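Local atomic coordinates of fumarate lyase (Mesorhizobium sp., PDB entry 3C8T), a protein that is of undefined specific function but belongs to the fumarate lyase superfamily, whose members are largely helical and assemble from four chains. Residues 42-47 and 205-210; 46-51 and 95-100; 186-191 and 213-218. All coordinates share one frame; numbering follows the deposited sequence.

Contact 1 of 3, residues 42-47 and 205-210; sequences ARLGII and LDVQRE
R43 and E210 form a salt bridge, with L44 packed beside it. E210 OE1 faces two of the three guanidinium nitrogens of R43, NE and NH2. R43 NE reaches E210 OE1 at 3.0 Å, but the bond is bent, with 133° at the hydrogen. NH2 of R43 lies 2.5 Å from E210 OE1, too short to trust. The R43 chain bends at chi3 (-59°), which turns NE back from the line of CB, CG and CD. Guanidinium and carboxylate planes stand 88° apart. R43 NE comes to OE1 from the anti side, well out of the carboxylate plane. OE1 also pairs with R213 NH2, while R43 NH1 pairs with E214 OE1. Two acids of helix 204-215 thus hold the guanidinium.

The donor comes from the end of helix 23-43, which closes in a Schellman motif with G45 at C-prime. Two of its last carbonyls are capped: Q41 O by I46 N and A42 O by G45 N. L44 O is taken by R203 NH2, and R203 NE pairs with D206 OD2.

L44 CD1 settles on the helix backbone, 3.6 Å from V207 CA. It also touches D206 O, whose hydrogen bond comes from E210 N. CD1 of L44 is 3.7 Å from E210 CG, so the leucine packs on the carbon part of the acid. I46 CD1 presses on V207 CG2 at 3.5 Å, tight for two methyl groups.

Contact 2 of 3, residues 46-51 and 95-100; sequences IIPEDA and GKYLHW
I47, P48 and A51 pack on Y97 and W100 where the turn joining helices 23-43 and 49-61 meets the loop between helices 80-91 and 104-140. This is the helical N-terminal part of the fumarate lyase fold. P48 is the N-cap residue of helix 49-61, and A51 lies in its first turn. No hydrogen bond crosses; the contact is aliphatic groups against two aromatic rings.

P48 makes a CH-pi contact with Y97. Its CG lies over one ring face, 3.9 Å from the centroid and 25° off the normal, shifted toward the rim. P48 CD is 3.6 Å from Y97 CE1. A51 CB comes obliquely to the ring, 3.4 Å from Y97 CD2.

I47 serves both rings through CG2. Its CG1 sits between the backbone N and the carbonyl carbon (chi1 63°), which puts CG2 anti to the carbonyl carbon. That methyl is 4.0 Å from Y97 CD1. It also lies over the five-membered ring of W100, 4.0 Å from the centroid and only 8° off the normal, a second CH-pi contact.

The loop is tied down elsewhere. W100 O accepts from Q41 NE2, and H99 ND1 bonds to E34 OE2. R379 of the second subunit bonds to the carbonyl oxygens of K96, L98 and H99. At the indole nitrogen side of W100, the I46 CG2 methyl approaches NE1 obliquely at 4.0 Å.

Contact 3 of 3, residues 186-191 and 213-218; sequences LVVEFS and RELNLG
The flat groups that meet here are peptide units, those of L186 to V188 against G218; no aromatic ring takes part. G218 N lies in the carbonyl plane of L186 and bonds to its O at 2.9 Å, with 159° at the hydrogen. V188 N bonds to G218 O at 3.1 Å. This donor is tilted 31° from the G218 carbonyl plane. V187 CA sits between the two bonds and touches G218 O at 3.4 Å as a CA-H...O contact. The bond from CA to CB of V187 leads away from 213-218 overall, yet V187 CG1 still packs 3.8 Å from G218 C.

L217 covers the bonded strip from the other segment. Its CB is 3.9 Å from both L186 O and V188 N. Its CD2 meets L186 CB at 4.2 Å. V188 CG2 touches L215 CD1 at 4.3 Å. V188 O is taken by W224 NE1.

Helix 204-215 ends in a Schellman motif, with N216 at positive phi (64°). The chain then runs out beside the segment that follows helix 160-185. With L186 O and V188 N both bonded to G218, the pair is a single parallel beta bridge between two post-helix loops.

Overall arrangement
Contacts 1 and 2 share I46 and I47, the turn after helix 23-43. Contacts 1 and 3 both use helix 204-215. Contact 1 lies at the surface and combines a salt bridge with leucine and isoleucine packing; contact 2 is partly buried and wholly apolar across its segments; contact 3, also partly buried, pairs backbone hydrogen bonds with apolar contacts of L217 and V188. A probable hydrogen bond of Q208 NE2 to F190 O joins contact 1 to contact 3, as does packing of V207 on F190. Contacts 2 and 3 meet only lightly, where W100 O touches F190. All three lie on the same side of the chain's centre, and the second subunit touches residues of each.

Contact 1 of 3, residues 42-47 and 205-210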
loop_
_atom_site.group_PDB
_atom_site.type_symbol
_atom_site.label_atom_id
_atom_site.label_comp_id
_atom_site.label_asym_id
_atom_site.label_seq_id
_atom_site.Cartn_x
_atom_site.Cartn_y
_atom_site.Cartn_z
ATOM N N ALA A 42 -35.918 -28.759 -6.801
ATOM C CA ALA A 42 -36.904 -29.696 -7.307
ATOM C C ALA A 42 -36.606 -31.082 -6.781
ATOM O O ALA A 42 -37.534 -31.820 -6.431
ATOM C CB ALA A 42 -36.941 -29.686 -8.804
ATOM N N ARG A 43 -35.317 -31.435 -6.714
ATOM C CA ARG A 43 -34.893 -32.694 -6.088
ATOM C C ARG A 43 -35.241 -32.798 -4.603
ATOM O O ARG A 43 -35.508 -33.884 -4.109
ATOM C CB ARG A 43 -33.398 -32.943 -6.269
ATOM C CG ARG A 43 -33.033 -33.412 -7.657
ATOM C CD ARG A 43 -31.706 -34.148 -7.671
ATOM N NE ARG A 43 -30.611 -33.318 -7.191
ATOM C CZ ARG A 43 -29.889 -32.489 -7.947
ATOM N NH1 ARG A 43 -30.136 -32.350 -9.253
ATOM N NH2 ARG A 43 -28.910 -31.791 -7.379
ATOM N N LEU A 44 -35.217 -31.688 -3.887
ATOM C CA LEU A 44 -35.534 -31.711 -2.457
ATOM C C LEU A 44 -37.020 -31.470 -2.228
ATOM O O LEU A 44 -37.447 -31.257 -1.097
ATOM C CB LEU A 44 -34.713 -30.657 -1.688
ATOM C CG LEU A 44 -33.188 -30.839 -1.659
ATOM C CD1 LEU A 44 -32.481 -29.511 -1.543
ATOM C CD2 LEU A 44 -32.741 -31.805 -0.540
ATOM N N GLY A 45 -37.790 -31.452 -3.315
ATOM C CA GLY A 45 -39.243 -31.232 -3.265
ATOM C C GLY A 45 -39.653 -29.845 -2.805
ATOM O O GLY A 45 -40.725 -29.664 -2.230
ATOM N N ILE A 46 -38.816 -28.848 -3.057
ATOM C CA ILE A 46 -39.091 -27.520 -2.511
ATOM C C ILE A 46 -39.868 -26.669 -3.494
ATOM O O ILE A 46 -40.674 -25.816 -3.101
ATOM C CB ILE A 46 -37.819 -26.832 -1.943
ATOM C CG1 ILE A 46 -37.472 -27.487 -0.606
ATOM C CG2 ILE A 46 -38.038 -25.339 -1.729
ATOM C CD1 ILE A 46 -36.062 -27.287 -0.198
ATOM N N ILE A 47 -39.631 -26.924 -4.771
ATOM C CA ILE A 47 -40.413 -26.324 -5.837
ATOM C C ILE A 47 -40.859 -27.514 -6.696
ATOM O O ILE A 47 -40.225 -28.561 -6.604
ATOM C CB ILE A 47 -39.600 -25.282 -6.665
ATOM C CG1 ILE A 47 -38.418 -25.941 -7.395
ATOM C CG2 ILE A 47 -39.130 -24.094 -5.779
ATOM C CD1 ILE A 47 -37.966 -25.147 -8.607
ATOM N N LEU A 205 -30.075 -25.499 4.639
ATOM C CA LEU A 205 -28.772 -26.194 4.504
ATOM C C LEU A 205 -28.789 -27.353 3.479
ATOM O O LEU A 205 -27.769 -27.617 2.821
ATOM C CB LEU A 205 -28.284 -26.674 5.856
ATOM C CG LEU A 205 -27.451 -25.690 6.691
ATOM C CD1 LEU A 205 -28.180 -24.439 6.879
ATOM C CD2 LEU A 205 -27.169 -26.240 8.068
ATOM N N ASP A 206 -29.945 -28.025 3.359
ATOM C CA ASP A 206 -30.175 -29.048 2.322
ATOM C C ASP A 206 -30.030 -28.455 0.919
ATOM O O ASP A 206 -29.323 -28.989 0.071
ATOM C CB ASP A 206 -31.580 -29.674 2.464
ATOM C CG ASP A 206 -31.792 -30.318 3.799
ATOM O OD1 ASP A 206 -30.824 -30.934 4.318
ATOM O OD2 ASP A 206 -32.922 -30.200 4.346
ATOM N N VAL A 207 -30.698 -27.336 0.684
ATOM C CA VAL A 207 -30.583 -26.628 -0.602
ATOM C C VAL A 207 -29.119 -26.239 -0.921
ATOM O O VAL A 207 -28.615 -26.505 -2.014
ATOM C CB VAL A 207 -31.476 -25.393 -0.609
ATOM C CG1 VAL A 207 -31.338 -24.607 -1.934
ATOM C CG2 VAL A 207 -32.922 -25.808 -0.350
ATOM N N GLN A 208 -28.457 -25.632 0.064
ATOM C CA GLN A 208 -27.082 -25.126 -0.064
ATOM C C GLN A 208 -26.115 -26.234 -0.474
ATOM O O GLN A 208 -25.290 -26.056 -1.387
ATOM C CB GLN A 208 -26.627 -24.471 1.269
ATOM C CG GLN A 208 -25.271 -23.806 1.190
ATOM C CD GLN A 208 -24.732 -23.433 2.526
ATOM O OE1 GLN A 208 -24.027 -24.225 3.143
ATOM N NE2 GLN A 208 -25.051 -22.214 3.003
ATOM N N ARG A 209 -26.221 -27.367 0.210
ATOM C CA ARG A 209 -25.449 -28.565 -0.102
ATOM C C ARG A 209 -25.778 -29.196 -1.460
ATOM O O ARG A 209 -24.875 -29.575 -2.203
ATOM C CB ARG A 209 -25.659 -29.594 1.002
ATOM C CG ARG A 209 -25.023 -29.189 2.300
ATOM C CD ARG A 209 -25.603 -29.987 3.444
ATOM N NE ARG A 209 -25.000 -29.582 4.716
ATOM C CZ ARG A 209 -25.554 -29.826 5.900
ATOM N NH1 ARG A 209 -26.729 -30.452 5.967
ATOM N NH2 ARG A 209 -24.950 -29.423 7.016
ATOM N N GLU A 210 -27.066 -29.330 -1.775
ATOM C CA GLU A 210 -27.469 -29.789 -3.103
ATOM C C GLU A 210 -26.938 -28.916 -4.237
ATOM O O GLU A 210 -26.512 -29.416 -5.284
ATOM C CB GLU A 210 -28.987 -29.898 -3.212
ATOM C CG GLU A 210 -29.492 -31.268 -2.947
ATOM C CD GLU A 210 -28.716 -32.331 -3.733
ATOM O OE1 GLU A 210 -28.856 -32.393 -4.990
ATOM O OE2 GLU A 210 -27.963 -33.093 -3.077
#

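Contact 2 of 3, residues 46-51 and 95-100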
loop_
_atom_site.group_PDB
_atom_site.type_symbol
_atom_site.label_atom_id
_atom_site.label_comp_id
_atom_site.label_asym_id
_atom_site.label_seq_id
_atom_site.Cartn_x
_atom_site.Cartn_y
_atom_site.Cartn_z
ATOM N N ILE A 46 -38.816 -28.848 -3.057
ATOM C CA ILE A 46 -39.091 -27.520 -2.511
ATOM C C ILE A 46 -39.868 -26.669 -3.494
ATOM O O ILE A 46 -40.674 -25.816 -3.101
ATOM C CB ILE A 46 -37.819 -26.832 -1.943
ATOM C CG1 ILE A 46 -37.472 -27.487 -0.606
ATOM C CG2 ILE A 46 -38.038 -25.339 -1.729
ATOM C CD1 ILE A 46 -36.062 -27.287 -0.198
ATOM N N ILE A 47 -39.631 -26.924 -4.771
ATOM C CA ILE A 47 -40.413 -26.324 -5.837
ATOM C C ILE A 47 -40.859 -27.514 -6.696
ATOM O O ILE A 47 -40.225 -28.561 -6.604
ATOM C CB ILE A 47 -39.600 -25.282 -6.665
ATOM C CG1 ILE A 47 -38.418 -25.941 -7.395
ATOM C CG2 ILE A 47 -39.130 -24.094 -5.779
ATOM C CD1 ILE A 47 -37.966 -25.147 -8.607
ATOM N N PRO A 48 -41.974 -27.385 -7.463
ATOM C CA PRO A 48 -42.415 -28.394 -8.441
ATOM C C PRO A 48 -41.363 -28.829 -9.459
ATOM O O PRO A 48 -40.629 -27.991 -9.994
ATOM C CB PRO A 48 -43.554 -27.701 -9.207
ATOM C CG PRO A 48 -43.668 -26.310 -8.642
ATOM C CD PRO A 48 -42.957 -26.282 -7.343
ATOM N N GLU A 49 -41.358 -30.125 -9.758
ATOM C CA GLU A 49 -40.428 -30.701 -10.723
ATOM C C GLU A 49 -40.569 -30.126 -12.123
ATOM O O GLU A 49 -39.584 -30.010 -12.815
ATOM C CB GLU A 49 -40.560 -32.230 -10.760
ATOM C CG GLU A 49 -39.777 -32.936 -9.671
ATOM C CD GLU A 49 -40.033 -34.447 -9.657
ATOM O OE1 GLU A 49 -41.111 -34.886 -9.191
ATOM O OE2 GLU A 49 -39.139 -35.197 -10.107
ATOM N N ASP A 50 -41.784 -29.772 -12.539
ATOM C CA ASP A 50 -41.992 -29.157 -13.868
ATOM C C ASP A 50 -41.589 -27.693 -13.911
ATOM O O ASP A 50 -41.288 -27.137 -14.968
ATOM C CB ASP A 50 -43.430 -29.318 -14.361
ATOM C CG ASP A 50 -44.447 -29.413 -13.214
ATOM O OD1 ASP A 50 -44.738 -28.383 -12.541
ATOM O OD2 ASP A 50 -44.952 -30.539 -12.985
ATOM N N ALA A 51 -41.576 -27.061 -12.750
ATOM C CA ALA A 51 -41.092 -25.703 -12.670
ATOM C C ALA A 51 -39.582 -25.691 -12.941
ATOM O O ALA A 51 -39.096 -24.849 -13.687
ATOM C CB ALA A 51 -41.424 -25.109 -11.309
ATOM N N GLY A 95 -41.112 -19.691 -14.552
ATOM C CA GLY A 95 -40.191 -18.649 -14.141
ATOM C C GLY A 95 -40.522 -18.065 -12.779
ATOM O O GLY A 95 -39.693 -17.385 -12.143
ATOM N N LYS A 96 -41.738 -18.332 -12.314
ATOM C CA LYS A 96 -42.160 -17.808 -11.038
ATOM C C LYS A 96 -41.455 -18.527 -9.886
ATOM O O LYS A 96 -41.636 -18.142 -8.724
ATOM C CB LYS A 96 -43.695 -17.872 -10.898
ATOM C CG LYS A 96 -44.459 -16.796 -11.741
ATOM C CD LYS A 96 -43.646 -15.449 -11.916
ATOM C CE LYS A 96 -43.732 -14.445 -10.720
ATOM N NZ LYS A 96 -42.565 -14.440 -9.727
ATOM N N TYR A 97 -40.660 -19.560 -10.185
ATOM C CA TYR A 97 -39.956 -20.250 -9.102
ATOM C C TYR A 97 -38.470 -19.991 -9.055
ATOM O O TYR A 97 -37.748 -20.631 -8.279
ATOM C CB TYR A 97 -40.214 -21.746 -9.119
ATOM C CG TYR A 97 -41.664 -22.108 -8.938
ATOM C CD1 TYR A 97 -42.182 -22.398 -7.676
ATOM C CD2 TYR A 97 -42.517 -22.147 -10.044
ATOM C CE1 TYR A 97 -43.506 -22.740 -7.525
ATOM C CE2 TYR A 97 -43.823 -22.475 -9.915
ATOM C CZ TYR A 97 -44.319 -22.779 -8.663
ATOM O OH TYR A 97 -45.645 -23.115 -8.570
ATOM N N LEU A 98 -38.040 -19.039 -9.871
ATOM C CA LEU A 98 -36.655 -18.635 -9.989
ATOM C C LEU A 98 -36.230 -17.891 -8.726
ATOM O O LEU A 98 -37.078 -17.295 -8.035
ATOM C CB LEU A 98 -36.519 -17.711 -11.193
ATOM C CG LEU A 98 -35.757 -17.943 -12.516
ATOM C CD1 LEU A 98 -35.065 -19.273 -12.687
ATOM C CD2 LEU A 98 -36.656 -17.619 -13.703
ATOM N N HIS A 99 -34.928 -17.946 -8.412
ATOM C CA HIS A 99 -34.366 -17.148 -7.330
ATOM C C HIS A 99 -35.229 -17.354 -6.104
ATOM O O HIS A 99 -35.738 -16.393 -5.528
ATOM C CB HIS A 99 -34.371 -15.672 -7.752
ATOM C CG HIS A 99 -33.498 -14.777 -6.928
ATOM N ND1 HIS A 99 -32.161 -14.583 -7.203
ATOM C CD2 HIS A 99 -33.789 -13.969 -5.876
ATOM C CE1 HIS A 99 -31.657 -13.712 -6.345
ATOM N NE2 HIS A 99 -32.625 -13.322 -5.531
ATOM N N TRP A 100 -35.437 -18.603 -5.712
ATOM C CA TRP A 100 -36.366 -18.895 -4.612
ATOM C C TRP A 100 -35.542 -19.020 -3.362
ATOM O O TRP A 100 -34.769 -19.965 -3.228
ATOM C CB TRP A 100 -37.080 -20.209 -4.914
ATOM C CG TRP A 100 -38.169 -20.639 -3.973
ATOM C CD1 TRP A 100 -38.035 -21.405 -2.831
ATOM C CD2 TRP A 100 -39.565 -20.383 -4.119
ATOM N NE1 TRP A 100 -39.266 -21.612 -2.248
ATOM C CE2 TRP A 100 -40.225 -21.008 -3.023
ATOM C CE3 TRP A 100 -40.326 -19.689 -5.066
ATOM C CZ2 TRP A 100 -41.617 -20.956 -2.855
ATOM C CZ3 TRP A 100 -41.706 -19.633 -4.901
ATOM C CH2 TRP A 100 -42.340 -20.276 -3.795
#

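Contact 3 of 3, residues 186-191 and 213-218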
loop_
_atom_site.group_PDB
_atom_site.type_symbol
_atom_site.label_atom_id
_atom_site.label_comp_id
_atom_site.label_asym_id
_atom_site.label_seq_id
_atom_site.Cartn_x
_atom_site.Cartn_y
_atom_site.Cartn_z
ATOM N N LEU A 186 -13.057 -22.374 -3.547
ATOM C CA LEU A 186 -14.078 -22.915 -4.477
ATOM C C LEU A 186 -15.268 -23.559 -3.758
ATOM O O LEU A 186 -15.467 -24.784 -3.806
ATOM C CB LEU A 186 -13.469 -23.822 -5.549
ATOM C CG LEU A 186 -12.385 -23.155 -6.425
ATOM C CD1 LEU A 186 -11.714 -24.203 -7.328
ATOM C CD2 LEU A 186 -12.933 -21.992 -7.276
ATOM N N VAL A 187 -16.067 -22.707 -3.127
ATOM C CA VAL A 187 -17.229 -23.131 -2.375
ATOM C C VAL A 187 -18.379 -22.275 -2.815
ATOM O O VAL A 187 -18.196 -21.136 -3.244
ATOM C CB VAL A 187 -17.057 -23.022 -0.802
ATOM C CG1 VAL A 187 -16.073 -24.042 -0.275
ATOM C CG2 VAL A 187 -16.664 -21.632 -0.355
ATOM N N VAL A 188 -19.579 -22.848 -2.730
ATOM C CA VAL A 188 -20.825 -22.183 -3.116
ATOM C C VAL A 188 -21.113 -21.050 -2.143
ATOM O O VAL A 188 -20.722 -21.116 -0.953
ATOM C CB VAL A 188 -22.001 -23.248 -3.142
ATOM C CG1 VAL A 188 -22.638 -23.503 -1.727
ATOM C CG2 VAL A 188 -23.045 -22.848 -4.118
ATOM N N GLU A 189 -21.783 -20.009 -2.616
ATOM C CA GLU A 189 -22.453 -19.110 -1.669
ATOM C C GLU A 189 -23.981 -19.202 -1.849
ATOM O O GLU A 189 -24.501 -18.817 -2.906
ATOM C CB GLU A 189 -22.017 -17.653 -1.835
ATOM C CG GLU A 189 -22.684 -16.744 -0.810
ATOM C CD GLU A 189 -21.828 -16.549 0.420
ATOM O OE1 GLU A 189 -22.079 -17.261 1.394
ATOM O OE2 GLU A 189 -20.901 -15.706 0.403
ATOM N N PHE A 190 -24.685 -19.722 -0.842
ATOM C CA PHE A 190 -26.145 -19.663 -0.856
ATOM C C PHE A 190 -26.687 -19.570 0.564
ATOM O O PHE A 190 -26.773 -20.597 1.294
ATOM C CB PHE A 190 -26.765 -20.859 -1.601
ATOM C CG PHE A 190 -28.254 -20.770 -1.709
ATOM C CD1 PHE A 190 -28.843 -19.838 -2.564
ATOM C CD2 PHE A 190 -29.065 -21.599 -0.928
ATOM C CE1 PHE A 190 -30.222 -19.734 -2.645
ATOM C CE2 PHE A 190 -30.430 -21.510 -0.977
ATOM C CZ PHE A 190 -31.039 -20.583 -1.836
ATOM N N SER A 191 -27.005 -18.342 0.981
ATOM C CA SER A 191 -27.429 -18.130 2.367
ATOM C C SER A 191 -28.532 -17.106 2.544
ATOM O O SER A 191 -28.977 -16.880 3.655
ATOM C CB SER A 191 -26.245 -17.752 3.263
ATOM O OG SER A 191 -25.364 -18.854 3.456
ATOM N N ARG A 213 -23.339 -29.403 -5.012
ATOM C CA ARG A 213 -23.195 -30.624 -5.760
ATOM C C ARG A 213 -23.499 -30.366 -7.216
ATOM O O ARG A 213 -22.732 -30.770 -8.065
ATOM C CB ARG A 213 -24.085 -31.710 -5.164
ATOM C CG ARG A 213 -23.687 -33.115 -5.567
ATOM C CD ARG A 213 -24.256 -34.167 -4.606
ATOM N NE ARG A 213 -25.626 -34.623 -4.904
ATOM C CZ ARG A 213 -26.247 -34.562 -6.084
ATOM N NH1 ARG A 213 -25.650 -34.056 -7.156
ATOM N NH2 ARG A 213 -27.488 -35.020 -6.193
ATOM N N GLU A 214 -24.587 -29.658 -7.506
ATOM C CA GLU A 214 -24.979 -29.356 -8.884
ATOM C C GLU A 214 -23.902 -28.594 -9.649
ATOM O O GLU A 214 -23.762 -28.752 -10.847
ATOM C CB GLU A 214 -26.240 -28.480 -8.911
ATOM C CG GLU A 214 -27.545 -29.184 -9.096
ATOM C CD GLU A 214 -27.577 -30.036 -10.372
ATOM O OE1 GLU A 214 -27.746 -31.267 -10.234
ATOM O OE2 GLU A 214 -27.414 -29.491 -11.501
ATOM N N LEU A 215 -23.183 -27.720 -8.954
ATOM C CA LEU A 215 -22.201 -26.867 -9.605
ATOM C C LEU A 215 -20.814 -27.453 -9.478
ATOM O O LEU A 215 -19.858 -26.903 -10.007
ATOM C CB LEU A 215 -22.204 -25.482 -8.963
ATOM C CG LEU A 215 -23.461 -24.661 -9.184
ATOM C CD1 LEU A 215 -23.415 -23.392 -8.336
ATOM C CD2 LEU A 215 -23.609 -24.350 -10.662
ATOM N N ASN A 216 -20.704 -28.545 -8.732
ATOM C CA ASN A 216 -19.413 -29.143 -8.453
ATOM C C ASN A 216 -18.490 -28.231 -7.624
ATOM O O ASN A 216 -17.317 -28.137 -7.913
ATOM C CB ASN A 216 -18.752 -29.573 -9.772
ATOM C CG ASN A 216 -17.524 -30.436 -9.558
ATOM O OD1 ASN A 216 -17.397 -31.131 -8.548
ATOM N ND2 ASN A 216 -16.589 -30.372 -10.510
ATOM N N LEU A 217 -19.024 -27.607 -6.569
ATOM C CA LEU A 217 -18.240 -26.757 -5.667
ATOM C C LEU A 217 -18.225 -27.370 -4.270
ATOM O O LEU A 217 -19.073 -28.234 -3.956
ATOM C CB LEU A 217 -18.843 -25.340 -5.625
ATOM C CG LEU A 217 -18.730 -24.546 -6.933
ATOM C CD1 LEU A 217 -19.612 -23.321 -6.916
ATOM C CD2 LEU A 217 -17.223 -24.176 -7.303
ATOM N N GLY A 218 -17.297 -26.944 -3.410
ATOM C CA GLY A 218 -17.399 -27.391 -1.997
ATOM C C GLY A 218 -18.605 -26.698 -1.334
ATOM O O GLY A 218 -19.241 -25.825 -1.934
#